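Local coordinates for protein ArtJ (Geobacillus stearothermophilus, PDB 2PVU) that binds the basic amino acids arginine, lysine and histidine and probably delivers them to its cognate ABC transporter, Art(MP)2, at residues A[248-254]-A[265-270]. Sequence-based numbering, arbitrary orientation.
Sequences INSGKYT and PKLDRL. With SO4 (sulfate ion), chain B; SO4 (sulfate ion), chain C.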
# COMPACT_ATOMS: atom_id res chain seq x y z
N ILE A 248 8.79 16.48 4.76
CA ILE A 248 7.53 17.09 5.16
C ILE A 248 7.72 18.58 5.49
O ILE A 248 6.98 19.44 5.00
CB ILE A 248 6.88 16.36 6.35
CG1 ILE A 248 6.42 14.94 5.91
CG2 ILE A 248 5.72 17.23 6.94
CD1 ILE A 248 6.05 14.00 7.04
N ASN A 249 8.74 18.89 6.29
CA ASN A 249 9.00 20.28 6.67
C ASN A 249 9.21 21.24 5.52
O ASN A 249 8.79 22.39 5.60
CB ASN A 249 10.19 20.36 7.62
CG ASN A 249 9.87 19.83 8.99
OD1 ASN A 249 8.73 19.52 9.29
ND2 ASN A 249 10.88 19.73 9.83
N SER A 250 9.89 20.79 4.46
CA SER A 250 10.27 21.65 3.34
C SER A 250 9.11 21.94 2.36
O SER A 250 9.24 22.80 1.49
CB SER A 250 11.46 21.03 2.59
OG SER A 250 11.05 19.85 1.90
N GLY A 251 8.01 21.20 2.47
CA GLY A 251 6.91 21.34 1.52
C GLY A 251 6.99 20.33 0.37
O GLY A 251 6.08 20.26 -0.45
N LYS A 252 8.04 19.50 0.36
CA LYS A 252 8.25 18.52 -0.73
C LYS A 252 7.21 17.43 -0.63
O LYS A 252 6.71 16.97 -1.66
CB LYS A 252 9.69 17.96 -0.67
CG LYS A 252 10.00 16.91 -1.77
CD LYS A 252 10.20 17.61 -3.13
CE LYS A 252 10.36 16.58 -4.25
NZ LYS A 252 10.60 17.27 -5.55
N TYR A 253 6.90 16.99 0.59
CA TYR A 253 5.84 15.99 0.76
C TYR A 253 4.55 16.51 0.14
O TYR A 253 3.89 15.80 -0.64
CB TYR A 253 5.59 15.68 2.24
CG TYR A 253 4.48 14.66 2.45
CD1 TYR A 253 4.77 13.31 2.67
CD2 TYR A 253 3.13 15.05 2.46
CE1 TYR A 253 3.75 12.38 2.92
CE2 TYR A 253 2.09 14.10 2.68
CZ TYR A 253 2.41 12.77 2.91
OH TYR A 253 1.41 11.83 3.11
N THR A 254 4.15 17.73 0.47
CA THR A 254 2.91 18.22 -0.15
C THR A 254 2.94 18.42 -1.66
O THR A 254 1.90 18.19 -2.30
CB THR A 254 2.14 19.30 0.63
OG1 THR A 254 1.94 20.50 -0.14
CG2 THR A 254 2.69 19.52 1.95
N PRO A 265 -2.65 17.64 1.35
CA PRO A 265 -2.77 16.60 2.39
C PRO A 265 -3.22 17.22 3.72
O PRO A 265 -3.17 18.44 3.87
CB PRO A 265 -1.35 16.08 2.54
CG PRO A 265 -0.51 17.33 2.27
CD PRO A 265 -1.24 17.96 1.08
N LYS A 266 -3.64 16.38 4.66
CA LYS A 266 -3.88 16.85 6.03
C LYS A 266 -2.72 16.34 6.86
O LYS A 266 -2.75 15.20 7.34
CB LYS A 266 -5.23 16.36 6.55
CG LYS A 266 -6.41 17.09 5.84
CD LYS A 266 -7.76 16.59 6.32
CE LYS A 266 -8.90 17.49 5.90
NZ LYS A 266 -10.17 16.77 6.22
N LEU A 267 -1.66 17.15 6.94
CA LEU A 267 -0.42 16.68 7.60
C LEU A 267 -0.62 16.33 9.07
O LEU A 267 0.18 15.60 9.63
CB LEU A 267 0.73 17.70 7.43
CG LEU A 267 1.14 18.08 5.99
CD1 LEU A 267 2.14 19.24 5.97
CD2 LEU A 267 1.70 16.86 5.24
N ASP A 268 -1.67 16.88 9.71
CA ASP A 268 -1.91 16.53 11.12
C ASP A 268 -2.23 15.03 11.32
O ASP A 268 -2.14 14.53 12.44
CB ASP A 268 -2.98 17.42 11.80
CG ASP A 268 -4.37 17.35 11.14
OD1 ASP A 268 -4.61 16.49 10.26
OD2 ASP A 268 -5.23 18.18 11.54
N ARG A 269 -2.64 14.35 10.24
CA ARG A 269 -2.82 12.88 10.23
C ARG A 269 -1.51 12.12 10.50
O ARG A 269 -1.53 10.98 11.00
CB ARG A 269 -3.38 12.42 8.87
CG ARG A 269 -4.80 12.92 8.66
CD ARG A 269 -5.31 12.41 7.32
NE ARG A 269 -6.69 12.81 7.08
CZ ARG A 269 -7.37 12.41 6.02
NH1 ARG A 269 -6.77 11.62 5.12
NH2 ARG A 269 -8.63 12.78 5.85
N LEU A 270 -0.38 12.75 10.21
CA LEU A 270 0.91 12.13 10.37
C LEU A 270 1.50 12.28 11.77
O LEU A 270 2.58 11.74 12.03
CB LEU A 270 1.90 12.63 9.32
CG LEU A 270 1.30 12.55 7.91
CD1 LEU A 270 2.28 13.09 6.85
CD2 LEU A 270 0.87 11.12 7.59
S SO4 B . -9.87 14.26 8.80
O1 SO4 B . -10.34 13.79 7.50
O2 SO4 B . -10.59 13.58 9.87
O3 SO4 B . -10.09 15.71 8.87
O4 SO4 B . -8.45 13.93 8.92
S SO4 C . -2.97 12.23 4.00
O1 SO4 C . -2.55 12.25 2.61
O2 SO4 C . -3.70 10.92 4.13
O3 SO4 C . -3.84 13.43 4.18
O4 SO4 C . -1.76 12.30 4.86
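Y253 meets three residues of the C-terminal tail with its ring. L270 puts CD1 over one face, 4.0 Å from Y253 CZ. P265 comes in at the edge, its CB near the ring plane and 4.0 Å from Y253 CE2. The tightest approach is that of L267, whose CD2 lies 3.6 Å from Y253 CD2, at a slant to the ring. With CG anti to the backbone N (chi1 178°), the ring swings out from helix 252-261 toward the tail, and its OH goes on to hydrogen-bond the carbonyl O of Y124. Cut back to an alanine, this position would probably leave L267, L270 and P265 without the surface they pack on and the Y124 carbonyl without its phenolic partner.

Aliphatic contacts extend the patch on both helices. I248, near the end of helix 237-249, touches L270 through their CD1 methyls at 3.9 Å. T254 sets CB against the proline ring, 3.7 Å from P265 CD, and its methyl CG2 also reaches L267 CD1.

Polar contacts gather on the tail, around two sulfates probably picked up from the crystallisation solution. R269 grips the chain B sulfate edge-on: NE donates to O4 at 2.8 Å and NH2 to O1, while K266 NZ bonds O3. The chain C sulfate accepts a nearly straight bond (170°) from K266 N to its O3, at 3.0 Å, and a weak one from R269 NH1.

Within the tail, L270 N donates to L267 O, a bond of the 3-10 segment that points both leucines toward the helices. This is surface packing in a family 3 extracellular solute-binding protein: after helix 252-261 the chain doubles back and packs these leucines on I248, Y253 and T254, either side of a helix-to-helix turn in which G251, with positive phi, takes the N-cap position.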